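Local coordinates for adenosine kinase, putative (Trypanosoma brucei, PDB 3OTX), which probably phosphorylates adenosine and related nucleoside analogs with ATP to give the monophosphates, the step that returns adenosine to the purine nucleotide pool by salvage, at residues 8-13 and 162-168; 180-185 and 213-217; 87-93 and 111-117; 24-29 and 127-131. The protein carries 1 engineered substitution. One frame throughout, in Å; residues are numbered along the deposited sequence.

Contact 1 (8-13 and 162-168); sequences LRVYVQ and ESRIFYF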
# COMPACT_ATOMS: atom_id res chain seq x y z
N LEU A 8 -16.79 -7.25 -6.10
CA LEU A 8 -16.04 -7.16 -7.34
C LEU A 8 -14.63 -7.67 -7.11
O LEU A 8 -14.04 -7.48 -6.03
CB LEU A 8 -15.93 -5.72 -7.81
CG LEU A 8 -17.26 -5.03 -8.18
CD1 LEU A 8 -16.98 -3.57 -8.47
CD2 LEU A 8 -17.95 -5.73 -9.37
N ARG A 9 -14.09 -8.32 -8.12
CA ARG A 9 -12.70 -8.81 -8.06
C ARG A 9 -11.69 -7.66 -8.08
O ARG A 9 -11.81 -6.68 -8.83
CB ARG A 9 -12.45 -9.79 -9.22
CG ARG A 9 -13.23 -11.11 -9.09
CD ARG A 9 -12.40 -12.15 -8.34
NE ARG A 9 -11.14 -12.46 -9.02
CZ ARG A 9 -10.33 -13.46 -8.69
NH1 ARG A 9 -10.61 -14.28 -7.69
NH2 ARG A 9 -9.21 -13.65 -9.37
N VAL A 10 -10.68 -7.81 -7.22
CA VAL A 10 -9.67 -6.81 -6.99
C VAL A 10 -8.32 -7.36 -7.42
O VAL A 10 -7.98 -8.52 -7.12
CB VAL A 10 -9.64 -6.41 -5.48
CG1 VAL A 10 -8.46 -5.50 -5.21
CG2 VAL A 10 -10.94 -5.67 -5.08
N TYR A 11 -7.58 -6.53 -8.15
CA TYR A 11 -6.23 -6.83 -8.58
C TYR A 11 -5.30 -5.92 -7.84
O TYR A 11 -5.46 -4.69 -7.92
CB TYR A 11 -6.12 -6.55 -10.09
CG TYR A 11 -4.75 -6.77 -10.70
CD1 TYR A 11 -4.50 -7.98 -11.40
CD2 TYR A 11 -3.74 -5.80 -10.62
CE1 TYR A 11 -3.25 -8.22 -11.96
CE2 TYR A 11 -2.46 -6.04 -11.19
CZ TYR A 11 -2.24 -7.25 -11.85
OH TYR A 11 -1.00 -7.47 -12.43
N VAL A 12 -4.33 -6.49 -7.12
CA VAL A 12 -3.36 -5.68 -6.38
C VAL A 12 -1.96 -6.01 -6.87
O VAL A 12 -1.64 -7.19 -7.06
CB VAL A 12 -3.40 -6.04 -4.87
CG1 VAL A 12 -2.26 -5.33 -4.07
CG2 VAL A 12 -4.77 -5.72 -4.28
N GLN A 13 -1.12 -4.99 -7.05
CA GLN A 13 0.28 -5.22 -7.46
C GLN A 13 1.19 -4.38 -6.58
O GLN A 13 0.93 -3.18 -6.34
CB GLN A 13 0.46 -4.91 -8.96
CG GLN A 13 1.90 -5.14 -9.48
CD GLN A 13 1.98 -5.35 -10.98
OE1 GLN A 13 3.01 -5.01 -11.62
NE2 GLN A 13 0.95 -5.92 -11.55
N GLU A 162 -10.47 -10.42 -15.34
CA GLU A 162 -11.59 -10.73 -14.44
C GLU A 162 -11.81 -9.69 -13.31
O GLU A 162 -12.84 -9.71 -12.63
CB GLU A 162 -11.45 -12.16 -13.88
CG GLU A 162 -10.33 -12.29 -12.89
CD GLU A 162 -9.92 -13.72 -12.60
OE1 GLU A 162 -10.51 -14.68 -13.16
OE2 GLU A 162 -8.97 -13.88 -11.81
N SER A 163 -10.83 -8.80 -13.13
CA SER A 163 -10.88 -7.80 -12.04
C SER A 163 -11.57 -6.53 -12.49
O SER A 163 -11.60 -6.20 -13.70
CB SER A 163 -9.44 -7.46 -11.57
OG SER A 163 -8.82 -8.63 -11.07
N ARG A 164 -12.14 -5.80 -11.53
CA ARG A 164 -12.79 -4.52 -11.84
C ARG A 164 -12.23 -3.36 -11.02
O ARG A 164 -12.49 -2.21 -11.33
CB ARG A 164 -14.32 -4.59 -11.68
CG ARG A 164 -14.97 -5.55 -12.63
CD ARG A 164 -14.80 -5.08 -14.08
NE ARG A 164 -15.47 -5.97 -15.03
CZ ARG A 164 -14.88 -7.01 -15.63
NH1 ARG A 164 -13.59 -7.30 -15.40
NH2 ARG A 164 -15.61 -7.75 -16.47
N ILE A 165 -11.45 -3.69 -10.00
CA ILE A 165 -10.76 -2.68 -9.19
C ILE A 165 -9.26 -3.03 -9.20
O ILE A 165 -8.91 -4.18 -8.93
CB ILE A 165 -11.29 -2.66 -7.73
CG1 ILE A 165 -12.75 -2.24 -7.66
CG2 ILE A 165 -10.42 -1.74 -6.85
CD1 ILE A 165 -13.47 -2.67 -6.37
N PHE A 166 -8.43 -2.06 -9.56
CA PHE A 166 -6.99 -2.24 -9.70
C PHE A 166 -6.34 -1.30 -8.71
O PHE A 166 -6.58 -0.09 -8.75
CB PHE A 166 -6.58 -1.92 -11.14
CG PHE A 166 -7.21 -2.84 -12.16
CD1 PHE A 166 -8.53 -2.65 -12.59
CD2 PHE A 166 -6.48 -3.93 -12.67
CE1 PHE A 166 -9.10 -3.50 -13.52
CE2 PHE A 166 -7.08 -4.80 -13.60
CZ PHE A 166 -8.37 -4.57 -14.02
N TYR A 167 -5.52 -1.88 -7.83
CA TYR A 167 -4.83 -1.09 -6.84
C TYR A 167 -3.33 -1.35 -6.94
O TYR A 167 -2.88 -2.51 -6.81
CB TYR A 167 -5.32 -1.43 -5.42
CG TYR A 167 -4.43 -0.84 -4.36
CD1 TYR A 167 -4.44 0.54 -4.11
CD2 TYR A 167 -3.56 -1.64 -3.64
CE1 TYR A 167 -3.61 1.09 -3.14
CE2 TYR A 167 -2.73 -1.09 -2.67
CZ TYR A 167 -2.76 0.26 -2.45
OH TYR A 167 -1.94 0.79 -1.49
N PHE A 168 -2.58 -0.27 -7.14
CA PHE A 168 -1.13 -0.33 -7.11
C PHE A 168 -0.62 0.55 -6.01
O PHE A 168 -1.12 1.65 -5.83
CB PHE A 168 -0.54 0.18 -8.42
CG PHE A 168 -0.51 -0.85 -9.50
CD1 PHE A 168 -1.70 -1.46 -9.97
CD2 PHE A 168 0.68 -1.16 -10.12
CE1 PHE A 168 -1.66 -2.43 -10.99
CE2 PHE A 168 0.73 -2.09 -11.17
CZ PHE A 168 -0.46 -2.73 -11.59
O HOH W 1 -8.81 -10.62 -8.87
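A short salt bridge, Arg-9 NH2 to Glu-162 OE2 at 2.5 Å, ties the residue just before strand 10-13 to the last turn of helix 154-162, where both chains enter the sheet; long flexible side chains suit this partly exposed edge. Just inside it, Arg-9 O receives two backbone amides, Arg-164 N at 2.9 Å and Ile-165 N at 3.2 Å. From there the parallel pairing is regular: Tyr-11 N donates to Ile-165 O (2.8 Å), Tyr-167 N to Tyr-11 O (2.8 Å) and Gln-13 N to Tyr-167 O (3.1 Å). Water 1 donates to both Val-10 O (2.9 Å) and Ser-163 OG (3.0 Å), and the same hydroxyl is also bonded to Ala-159 O in the preceding helix.

Side chains alternate between faces. On one, beta-branched Val-10 and Val-12, compact and at ease in extended backbone, lie beside Ile-165 and Tyr-167, with Val-10 CG2 to Ile-165 CB at 4.0 Å. On the other, Tyr-11 CE2 meets Phe-168 CE1 at 3.7 Å, and Gln-13 CB sits over the Phe-168 ring in a CH-pi contact, 3.6 Å from its centroid.

This is the centre of the large alpha/beta sheet of the PfkB kinases. Strand 86-89 flanks 10-13; helix 300-311, which carries the predicted proton acceptor Asp-301, covers Ile-165 and Tyr-167, while helix 177-189 covers Phe-166 and Phe-168.

Contact 2 (180-185 and 213-217); sequences VLQACR and EVLPY
No direct hydrogen bond crosses this interface; instead a helix packs against the C-terminal part of another and the 3-10 turn 215-217, and a cysteine sulfur lies beside a tyrosine ring. The two belong to the helical layer over the large alpha/beta sheet of the PfkB (ribokinase-like) fold, where the chain runs from helix 177-189 through strand 193-197 and helix 201-206 to helix 208-214. Residues 180-185 are regular alpha-helix, with Cys-184 N to Val-180 O at 2.9 Å. Residues 213-214 are helical and 215-217 form the 3-10 turn, with Tyr-217 N to Val-214 O at 3.0 Å. The CA atoms pair Leu-181 with Val-214 (6.5 Å) and Cys-184 with Tyr-217 (5.8 Å).

The buried part is apolar, as suits side chains shut away from water between two helices: Val-180 CG1 meets Val-214 CG2 at 3.6 Å, and Leu-181 CD2 reaches the same CG2 at 4.0 Å and Tyr-217 CE1 at 3.7 Å. Small Cys-184 (chi1 m) lets the backbones draw near, its CB 3.6 Å from Tyr-217 CB and its SG 4.9 Å from the ring centroid, obliquely. Beneath, Phe-194 of strand 193-197 supports Val-180 and Cys-184.

Tyr-217 (chi1 m) is amphipathic, fit for the margin: its ring packs on Leu-181, while water 3 lies 2.6 Å from Tyr-217 OH in a hydrogen bond and accepts one from Arg-185 NH1 at 3.2 Å.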
# COMPACT_ATOMS: atom_id res chain seq x y z
N VAL A 180 2.70 -0.68 -14.45
CA VAL A 180 1.58 0.07 -13.90
C VAL A 180 0.68 0.52 -15.04
O VAL A 180 -0.54 0.37 -14.93
CB VAL A 180 2.05 1.30 -13.11
CG1 VAL A 180 0.88 1.89 -12.32
CG2 VAL A 180 3.15 0.88 -12.09
N LEU A 181 1.28 1.06 -16.11
CA LEU A 181 0.47 1.56 -17.24
C LEU A 181 -0.35 0.45 -17.90
O LEU A 181 -1.49 0.69 -18.34
CB LEU A 181 1.36 2.29 -18.26
CG LEU A 181 1.95 3.58 -17.72
CD1 LEU A 181 3.01 4.09 -18.69
CD2 LEU A 181 0.87 4.71 -17.50
N GLN A 182 0.17 -0.78 -17.89
CA GLN A 182 -0.60 -1.91 -18.42
C GLN A 182 -1.91 -2.05 -17.65
O GLN A 182 -2.98 -2.19 -18.24
CB GLN A 182 0.18 -3.22 -18.38
CG GLN A 182 -0.64 -4.43 -18.83
CD GLN A 182 0.14 -5.72 -18.74
OE1 GLN A 182 1.34 -5.75 -18.99
NE2 GLN A 182 -0.55 -6.81 -18.38
N ALA A 183 -1.84 -2.01 -16.33
CA ALA A 183 -3.07 -2.07 -15.53
C ALA A 183 -3.95 -0.83 -15.70
O ALA A 183 -5.18 -0.92 -15.68
CB ALA A 183 -2.74 -2.27 -14.05
N CYS A 184 -3.34 0.35 -15.85
CA CYS A 184 -4.13 1.55 -16.10
C CYS A 184 -4.99 1.42 -17.36
O CYS A 184 -6.17 1.79 -17.34
CB CYS A 184 -3.20 2.74 -16.31
SG CYS A 184 -2.40 3.32 -14.83
N ARG A 185 -4.39 0.92 -18.43
CA ARG A 185 -5.12 0.69 -19.67
C ARG A 185 -6.15 -0.43 -19.50
O ARG A 185 -7.26 -0.33 -20.05
CB ARG A 185 -4.14 0.40 -20.80
CG ARG A 185 -3.32 1.65 -21.18
CD ARG A 185 -2.43 1.41 -22.43
NE ARG A 185 -1.63 0.18 -22.35
CZ ARG A 185 -0.40 0.10 -21.85
NH1 ARG A 185 0.24 1.19 -21.41
NH2 ARG A 185 0.22 -1.08 -21.80
N GLU A 213 3.15 10.01 -15.07
CA GLU A 213 2.66 9.17 -16.17
C GLU A 213 1.36 8.46 -15.79
O GLU A 213 0.48 8.26 -16.63
CB GLU A 213 3.70 8.12 -16.58
CG GLU A 213 4.77 8.64 -17.49
CD GLU A 213 5.42 7.52 -18.27
OE1 GLU A 213 4.76 6.97 -19.18
OE2 GLU A 213 6.60 7.23 -18.00
N VAL A 214 1.26 8.09 -14.51
CA VAL A 214 0.15 7.26 -14.03
C VAL A 214 -1.06 8.08 -13.56
O VAL A 214 -2.20 7.62 -13.69
CB VAL A 214 0.68 6.26 -12.94
CG1 VAL A 214 -0.43 5.58 -12.15
CG2 VAL A 214 1.62 5.22 -13.60
N LEU A 215 -0.84 9.28 -13.04
CA LEU A 215 -1.95 10.04 -12.44
C LEU A 215 -3.18 10.29 -13.35
O LEU A 215 -4.30 10.17 -12.89
CB LEU A 215 -1.46 11.37 -11.87
CG LEU A 215 -0.64 11.21 -10.60
CD1 LEU A 215 0.06 12.56 -10.37
CD2 LEU A 215 -1.53 10.81 -9.44
N PRO A 216 -2.96 10.64 -14.63
CA PRO A 216 -4.14 10.87 -15.49
C PRO A 216 -5.08 9.66 -15.56
O PRO A 216 -6.28 9.81 -15.77
CB PRO A 216 -3.53 11.11 -16.87
CG PRO A 216 -2.11 11.50 -16.61
CD PRO A 216 -1.69 10.79 -15.36
N TYR A 217 -4.53 8.45 -15.41
CA TYR A 217 -5.32 7.22 -15.50
C TYR A 217 -5.86 6.80 -14.13
O TYR A 217 -6.50 5.77 -14.01
CB TYR A 217 -4.44 6.07 -16.01
CG TYR A 217 -3.89 6.13 -17.40
CD1 TYR A 217 -2.57 6.53 -17.64
CD2 TYR A 217 -4.65 5.67 -18.49
CE1 TYR A 217 -2.04 6.53 -18.94
CE2 TYR A 217 -4.14 5.65 -19.77
CZ TYR A 217 -2.84 6.08 -20.00
OH TYR A 217 -2.34 6.04 -21.29
O HOH W 2 -7.41 3.71 -15.69
O HOH W 3 -0.37 4.30 -21.59

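Contact 3 (87-93 and 111-117); sequences TYVGCIA and VMAVEHT
Val-111 opens the second strand parallel to 87-93, its CA 4.5 Å from that of Thr-87; Val-111 O accepts from Tyr-88 N at 2.8 Å. Met-112 pairs with Tyr-88, and its all-m side chain curls so that SD lies 3.6 Å from Tyr-88 CD2, an oblique Met-aromatic contact that a flexible thioether makes easily. At Ala-113 (phi/psi -85/59) the strand breaks in an inverse gamma turn. Ala-113 N still reaches Tyr-88 O at 2.8 Å, but weakly, and the small CB touches Val-89 CG2 at 3.8 Å.

Val-114 lies opposite Gly-90, where the first segment is itself interrupted. Gly-90 is almost fully extended (-172/-173), and a CB there would crowd the Tyr-88 ring. Val-114 CG2 meets Ile-92 CD1 at 4.0 Å. Pairing then resumes: Glu-115 N donates to Gly-90 O and Ile-92 N to Glu-115 O, both at 2.9 Å. The Glu-115 carboxylate turns to Ser-147. Ile-92 (chi1 p) lays CG1 over the His-116 ring, 4.2 Å from its centroid. Thr-117 N closes the register on Ile-92 O at 2.9 Å, and Thr-117 CG2 touches Cys-91 SG at 3.7 Å.

The segments bracket helix 96-108 in a beta-alpha-beta crossover, and that helix covers Met-112 and Val-114. Strand 10-13 lies beyond 86-89, with Tyr-88 near the adenosine-binding residues Asn-15 and Gly-65.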
# COMPACT_ATOMS: atom_id res chain seq x y z
N THR A 87 -6.59 -10.90 -6.31
CA THR A 87 -5.40 -11.50 -6.92
C THR A 87 -4.27 -10.52 -6.71
O THR A 87 -4.44 -9.33 -6.88
CB THR A 87 -5.60 -11.69 -8.43
OG1 THR A 87 -6.66 -12.61 -8.63
CG2 THR A 87 -4.35 -12.23 -9.07
N TYR A 88 -3.12 -11.03 -6.28
CA TYR A 88 -1.93 -10.22 -6.02
C TYR A 88 -0.85 -10.60 -7.01
O TYR A 88 -0.62 -11.80 -7.27
CB TYR A 88 -1.41 -10.50 -4.59
CG TYR A 88 -0.15 -9.78 -4.25
CD1 TYR A 88 -0.19 -8.54 -3.63
CD2 TYR A 88 1.10 -10.37 -4.49
CE1 TYR A 88 1.01 -7.83 -3.30
CE2 TYR A 88 2.28 -9.70 -4.17
CZ TYR A 88 2.24 -8.44 -3.57
OH TYR A 88 3.42 -7.79 -3.25
N VAL A 89 -0.20 -9.59 -7.56
CA VAL A 89 0.93 -9.78 -8.48
C VAL A 89 2.18 -9.10 -7.92
O VAL A 89 2.15 -7.93 -7.52
CB VAL A 89 0.58 -9.25 -9.91
CG1 VAL A 89 1.79 -9.23 -10.85
CG2 VAL A 89 -0.47 -10.17 -10.52
N GLY A 90 3.29 -9.84 -7.93
CA GLY A 90 4.61 -9.32 -7.63
C GLY A 90 5.62 -10.42 -7.93
O GLY A 90 5.25 -11.46 -8.48
N CYS A 91 6.90 -10.19 -7.59
CA CYS A 91 7.94 -11.12 -7.96
C CYS A 91 8.69 -11.53 -6.70
O CYS A 91 9.05 -10.67 -5.88
CB CYS A 91 8.86 -10.48 -9.01
SG CYS A 91 10.16 -11.59 -9.63
N ILE A 92 8.91 -12.83 -6.56
CA ILE A 92 9.64 -13.40 -5.44
C ILE A 92 10.66 -14.38 -5.99
O ILE A 92 10.70 -14.64 -7.21
CB ILE A 92 8.72 -14.20 -4.48
CG1 ILE A 92 7.96 -15.34 -5.21
CG2 ILE A 92 7.74 -13.28 -3.76
CD1 ILE A 92 7.17 -16.28 -4.29
N ALA A 93 11.49 -14.90 -5.09
CA ALA A 93 12.30 -16.08 -5.38
C ALA A 93 11.69 -17.30 -4.71
O ALA A 93 10.92 -17.15 -3.76
CB ALA A 93 13.79 -15.87 -4.93
N VAL A 111 -5.29 -15.05 -4.30
CA VAL A 111 -4.67 -15.72 -5.45
C VAL A 111 -3.34 -15.02 -5.70
O VAL A 111 -3.29 -13.81 -5.92
CB VAL A 111 -5.58 -15.65 -6.69
CG1 VAL A 111 -4.86 -16.34 -7.88
CG2 VAL A 111 -6.91 -16.31 -6.37
N MET A 112 -2.26 -15.78 -5.62
CA MET A 112 -0.92 -15.21 -5.72
C MET A 112 -0.33 -15.46 -7.10
O MET A 112 0.29 -16.48 -7.36
CB MET A 112 -0.01 -15.80 -4.62
CG MET A 112 -0.36 -15.28 -3.24
SD MET A 112 0.02 -13.53 -3.02
CE MET A 112 1.77 -13.55 -2.55
N ALA A 113 -0.63 -14.53 -8.02
CA ALA A 113 -0.17 -14.65 -9.39
C ALA A 113 1.25 -14.07 -9.49
O ALA A 113 1.51 -13.10 -10.23
CB ALA A 113 -1.14 -13.94 -10.34
N VAL A 114 2.16 -14.66 -8.71
CA VAL A 114 3.54 -14.12 -8.58
C VAL A 114 4.50 -14.75 -9.56
O VAL A 114 4.30 -15.91 -10.01
CB VAL A 114 4.07 -14.29 -7.11
CG1 VAL A 114 3.24 -13.40 -6.16
CG2 VAL A 114 4.04 -15.77 -6.68
N GLU A 115 5.48 -13.95 -9.94
CA GLU A 115 6.60 -14.39 -10.73
C GLU A 115 7.64 -14.98 -9.81
O GLU A 115 7.77 -14.51 -8.70
CB GLU A 115 7.20 -13.17 -11.46
CG GLU A 115 8.31 -13.54 -12.45
CD GLU A 115 8.72 -12.39 -13.34
OE1 GLU A 115 8.37 -11.24 -13.03
OE2 GLU A 115 9.45 -12.66 -14.34
N HIS A 116 8.40 -15.97 -10.29
CA HIS A 116 9.59 -16.42 -9.57
C HIS A 116 10.79 -16.07 -10.38
O HIS A 116 10.80 -16.24 -11.61
CB HIS A 116 9.60 -17.93 -9.33
CG HIS A 116 8.49 -18.41 -8.46
ND1 HIS A 116 8.67 -18.78 -7.14
CD2 HIS A 116 7.17 -18.55 -8.71
CE1 HIS A 116 7.51 -19.14 -6.63
NE2 HIS A 116 6.59 -19.02 -7.56
N THR A 117 11.81 -15.57 -9.70
CA THR A 117 13.09 -15.25 -10.34
C THR A 117 14.22 -15.95 -9.59
O THR A 117 14.10 -16.28 -8.40
CB THR A 117 13.33 -13.71 -10.41
OG1 THR A 117 14.57 -13.44 -11.10
CG2 THR A 117 13.44 -13.08 -9.02

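Contact 4 (24-29 and 127-131); sequences VSDEFL and VCITG
Val-24 leaves strand 17-23 of the smaller five-stranded sheet, the lid of the PfkB kinase fold, still extended (phi/psi -123/166) and pairing with its neighbour 122-130: Val-24 N donates to Ile-129 O at 3.0 Å, and their CA atoms stand 5.9 Å apart. Its branched side chain (chi1 m) fills the corner between strand and helix, CG2 lying 3.7 Å from Cys-128 CB and 3.6 Å from Thr-130 CG2.

Ser-25 is the N-cap of helix 26-31. Its short side chain (chi1 p) turns back so that OG accepts from Phe-28 N at 3.1 Å, satisfying an amide of the first helical turn. Asp-26, a favourable charge at a helix start, puts OD1 4.0 Å from Thr-130 CG2, but its carboxylate is engaged in a salt bridge with Arg-36.

From Phe-28 on, the helix faces the sheet. Phe-28 (chi1 t) packs its ring beside the sulfur of Cys-128 (chi1 m), at an oblique 4.9 Å from centroid to SG, with helix 49-54 closing over both. Leu-29 (m, t) adds CD2 at 4.1 Å from Cys-128 CB. In strand 127-130, Cys-128 and Thr-130 therefore turn to the helix while Ile-129 points away from it. The p rotamer of Thr-130 (chi1 55°) presents its methyl to this apolar pocket, CG2 resting 3.7 Å from Leu-29 CD1.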
# COMPACT_ATOMS: atom_id res chain seq x y z
N VAL A 24 14.94 -0.78 18.03
CA VAL A 24 16.30 -0.30 17.92
C VAL A 24 16.46 0.99 18.73
O VAL A 24 15.47 1.63 19.12
CB VAL A 24 16.72 -0.04 16.45
CG1 VAL A 24 16.58 -1.31 15.63
CG2 VAL A 24 15.89 1.09 15.83
N SER A 25 17.70 1.37 18.95
CA SER A 25 17.99 2.60 19.65
C SER A 25 17.99 3.75 18.65
O SER A 25 17.99 3.53 17.44
CB SER A 25 19.35 2.52 20.30
OG SER A 25 20.33 2.35 19.30
N ASP A 26 18.00 4.96 19.18
CA ASP A 26 18.12 6.16 18.37
C ASP A 26 19.48 6.21 17.68
O ASP A 26 19.58 6.66 16.54
CB ASP A 26 17.90 7.41 19.23
CG ASP A 26 16.48 7.52 19.74
OD1 ASP A 26 15.65 6.64 19.39
OD2 ASP A 26 16.19 8.48 20.49
N GLU A 27 20.50 5.71 18.37
CA GLU A 27 21.85 5.63 17.82
C GLU A 27 21.94 4.68 16.62
O GLU A 27 22.76 4.91 15.74
CB GLU A 27 22.89 5.22 18.86
CG GLU A 27 24.33 5.50 18.39
CD GLU A 27 25.34 4.47 18.85
OE1 GLU A 27 25.76 4.55 20.03
OE2 GLU A 27 25.73 3.60 18.03
N PHE A 28 21.14 3.61 16.63
CA PHE A 28 21.04 2.69 15.49
C PHE A 28 20.61 3.48 14.25
O PHE A 28 21.21 3.36 13.18
CB PHE A 28 20.05 1.56 15.81
CG PHE A 28 19.81 0.59 14.66
CD1 PHE A 28 20.52 -0.61 14.59
CD2 PHE A 28 18.87 0.87 13.68
CE1 PHE A 28 20.30 -1.50 13.54
CE2 PHE A 28 18.65 -0.01 12.63
CZ PHE A 28 19.36 -1.20 12.57
N LEU A 29 19.58 4.33 14.40
CA LEU A 29 19.16 5.17 13.30
C LEU A 29 20.26 6.13 12.82
O LEU A 29 20.44 6.30 11.61
CB LEU A 29 17.83 5.91 13.61
CG LEU A 29 16.60 5.17 14.14
CD1 LEU A 29 15.47 6.19 14.37
CD2 LEU A 29 16.11 4.09 13.19
N VAL A 127 12.25 -3.16 9.59
CA VAL A 127 11.25 -2.33 10.26
C VAL A 127 11.86 -1.97 11.61
O VAL A 127 11.95 -2.82 12.51
CB VAL A 127 9.93 -3.08 10.41
CG1 VAL A 127 8.90 -2.21 11.14
CG2 VAL A 127 9.36 -3.45 9.02
N CYS A 128 12.39 -0.75 11.70
CA CYS A 128 13.15 -0.33 12.88
C CYS A 128 12.23 0.50 13.78
O CYS A 128 11.77 1.57 13.39
CB CYS A 128 14.39 0.48 12.46
SG CYS A 128 15.35 -0.28 11.15
N ILE A 129 11.92 -0.04 14.97
CA ILE A 129 10.89 0.52 15.84
C ILE A 129 11.60 1.30 16.94
O ILE A 129 12.45 0.78 17.65
CB ILE A 129 9.97 -0.59 16.45
CG1 ILE A 129 9.32 -1.43 15.36
CG2 ILE A 129 8.90 0.03 17.35
CD1 ILE A 129 8.58 -2.67 15.88
N THR A 130 11.27 2.58 17.03
CA THR A 130 11.79 3.44 18.08
C THR A 130 10.56 4.06 18.70
O THR A 130 9.99 5.03 18.17
CB THR A 130 12.72 4.53 17.53
OG1 THR A 130 12.04 5.27 16.51
CG2 THR A 130 13.98 3.91 16.94
N GLY A 131 10.11 3.45 19.79
CA GLY A 131 8.95 3.91 20.53
C GLY A 131 7.71 3.78 19.71
O GLY A 131 7.30 2.67 19.35

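In the fold
Contacts 1 and 3 belong to the same large sheet: strands 10-13 and 86-89 are neighbours, joined where Val-12 O meets Val-89 N at 2.8 Å. Both rest on parallel backbone pairing, regular in the more buried contact 1 and interrupted in contact 3, nearer the sheet's edge. Contact 2 covers that sheet, touching contact 1 where Phe-168 CE1 meets Ala-183 CB at 3.2 Å; partly exposed, it relies on apolar side chains and water. Contact 4, in the smaller sheet, is remote, its centre about 36 Å from that of contact 1 across the chain's middle; it combines one backbone bond with helix-on-sheet packing in a small buried corner.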